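Local coordinates for Ycf54 protein (Thermosynechococcus elongatus, PDB 3HZE), which is of uncharacterised function in this organism but, as in its relatives, probably assists the cyclase step of chlorophyll biosynthesis, at residues L20-V23 and F24-Q28. Residues are numbered along the deposited sequence; the frame is centred on the assembly and turned at random.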
loop_
_atom_site.group_PDB
_atom_site.type_symbol
_atom_site.label_atom_id
_atom_site.label_comp_id
_atom_site.label_asym_id
_atom_site.label_seq_id
_atom_site.Cartn_x
_atom_site.Cartn_y
_atom_site.Cartn_z
ATOM N N LEU A 20 10.950 -0.911 0.813
ATOM C CA LEU A 20 10.411 -1.658 -0.328
ATOM C C LEU A 20 10.848 -1.147 -1.701
ATOM O O LEU A 20 10.380 -1.611 -2.738
ATOM C CB LEU A 20 8.883 -1.660 -0.248
ATOM C CG LEU A 20 8.307 -2.413 0.954
ATOM C CD1 LEU A 20 6.788 -2.268 0.982
ATOM C CD2 LEU A 20 8.697 -3.880 0.855
ATOM N N GLU A 21 11.737 -0.170 -1.676
ATOM C CA GLU A 21 12.291 0.470 -2.854
ATOM C C GLU A 21 12.660 -0.511 -3.971
ATOM O O GLU A 21 12.162 -0.412 -5.100
ATOM C CB GLU A 21 13.542 1.210 -2.415
ATOM C CG GLU A 21 13.844 2.469 -3.122
ATOM C CD GLU A 21 15.123 3.080 -2.598
ATOM O OE1 GLU A 21 15.220 3.305 -1.368
ATOM O OE2 GLU A 21 16.028 3.316 -3.418
ATOM N N GLU A 22 13.552 -1.438 -3.643
ATOM C CA GLU A 22 14.030 -2.425 -4.600
ATOM C C GLU A 22 12.950 -3.439 -4.965
ATOM O O GLU A 22 12.913 -3.918 -6.090
ATOM C CB GLU A 22 15.293 -3.118 -4.050
ATOM C CG GLU A 22 15.831 -4.236 -4.948
ATOM C CD GLU A 22 17.360 -4.288 -5.024
ATOM O OE1 GLU A 22 17.898 -5.228 -5.658
ATOM O OE2 GLU A 22 18.027 -3.388 -4.466
ATOM N N VAL A 23 12.076 -3.769 -4.019
ATOM C CA VAL A 23 10.991 -4.700 -4.314
ATOM C C VAL A 23 10.160 -4.061 -5.435
ATOM O O VAL A 23 9.809 -4.716 -6.417
ATOM C CB VAL A 23 10.089 -4.954 -3.067
ATOM C CG1 VAL A 23 8.811 -5.690 -3.479
ATOM C CG2 VAL A 23 10.857 -5.802 -2.039
ATOM N N PHE A 24 9.868 -2.771 -5.296
ATOM C CA PHE A 24 9.096 -2.073 -6.322
ATOM C C PHE A 24 9.817 -2.022 -7.667
ATOM O O PHE A 24 9.243 -2.377 -8.690
ATOM C CB PHE A 24 8.780 -0.641 -5.892
ATOM C CG PHE A 24 7.479 -0.504 -5.141
ATOM C CD1 PHE A 24 7.416 -0.741 -3.775
ATOM C CD2 PHE A 24 6.317 -0.135 -5.810
ATOM C CE1 PHE A 24 6.203 -0.609 -3.080
ATOM C CE2 PHE A 24 5.104 -0.000 -5.134
ATOM C CZ PHE A 24 5.045 -0.238 -3.771
ATOM N N ARG A 25 11.067 -1.566 -7.667
ATOM C CA ARG A 25 11.832 -1.453 -8.903
ATOM C C ARG A 25 12.066 -2.784 -9.625
ATOM O O ARG A 25 11.999 -2.840 -10.857
ATOM C CB ARG A 25 13.159 -0.727 -8.635
ATOM C CG ARG A 25 12.952 0.756 -8.280
ATOM C CD ARG A 25 14.182 1.600 -8.578
ATOM N NE ARG A 25 15.330 1.196 -7.771
ATOM C CZ ARG A 25 15.497 1.509 -6.490
ATOM N NH1 ARG A 25 14.590 2.244 -5.858
ATOM N NH2 ARG A 25 16.567 1.074 -5.837
ATOM N N GLU A 26 12.335 -3.853 -8.878
ATOM C CA GLU A 26 12.532 -5.154 -9.515
ATOM C C GLU A 26 11.210 -5.612 -10.121
ATOM O O GLU A 26 11.182 -6.156 -11.224
ATOM C CB GLU A 26 13.028 -6.211 -8.503
ATOM C CG GLU A 26 14.470 -6.008 -8.040
ATOM C CD GLU A 26 14.945 -7.065 -7.038
ATOM O OE1 GLU A 26 15.981 -6.824 -6.378
ATOM O OE2 GLU A 26 14.306 -8.134 -6.910
ATOM N N ARG A 27 10.109 -5.393 -9.404
ATOM C CA ARG A 27 8.801 -5.811 -9.919
ATOM C C ARG A 27 8.393 -4.987 -11.133
ATOM O O ARG A 27 7.804 -5.516 -12.080
ATOM C CB ARG A 27 7.724 -5.702 -8.837
ATOM C CG ARG A 27 6.459 -6.493 -9.172
ATOM C CD ARG A 27 5.485 -6.479 -8.009
ATOM N NE ARG A 27 4.225 -7.162 -8.302
ATOM C CZ ARG A 27 4.044 -8.480 -8.270
ATOM N NH1 ARG A 27 5.045 -9.295 -7.960
ATOM N NH2 ARG A 27 2.844 -8.985 -8.520
ATOM N N GLN A 28 8.693 -3.690 -11.099
ATOM C CA GLN A 28 8.370 -2.817 -12.220
ATOM C C GLN A 28 9.173 -3.239 -13.446
ATOM O O GLN A 28 8.642 -3.291 -14.553
ATOM C CB GLN A 28 8.667 -1.354 -11.868
ATOM C CG GLN A 28 7.675 -0.745 -10.871
ATOM C CD GLN A 28 8.041 0.678 -10.476
ATOM O OE1 GLN A 28 7.254 1.380 -9.835
ATOM N NE2 GLN A 28 9.241 1.105 -10.849
#
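Arg25 reaches back one turn to Glu21, and the two side chains run alongside each other, pointing the same way. Its CB and CG pass the backbone carbonyl of Glu21, with CG 3.5 Å from Glu21 O. CG stands anti to the carbonyl carbon (chi1 -68°), and a bend at chi3 brings the guanidinium to the carboxylate. There NH1 of Arg25 forms a salt bridge to Glu21 OE2 at 3.0 Å, although the placement of NH1 is less certain. NH2 of Arg25 adds a weak bond to the same OE2, at 3.3 Å. Both nitrogens meet the single oxygen OE2, and the two planes are 52° apart, so the groups are not coplanar. A leucine in place of Arg25 would probably leave the Glu21 carboxylate without this charge partner and freer to turn.

Glu22 OE1 and Glu26 OE1 lie 2.6 Å apart, so one of these acids is probably protonated. Leu20 O accepts a hydrogen bond from the backbone N of Phe24, 2.9 Å away. The same oxygen lies in plane at the Phe24 ring edge, 3.3 Å from CD1, and Leu20 CB also touches CD1. Leu20 and Phe24 both pack on Ile68 of strand 65-70, and Leu20 also meets Leu79 and Leu83 of helix 73-83. These i to i+4 pairs, with Leu20 just ahead, open amphipathic helix 21-34, the first long helix of a ferredoxin-like βαββαβ fold.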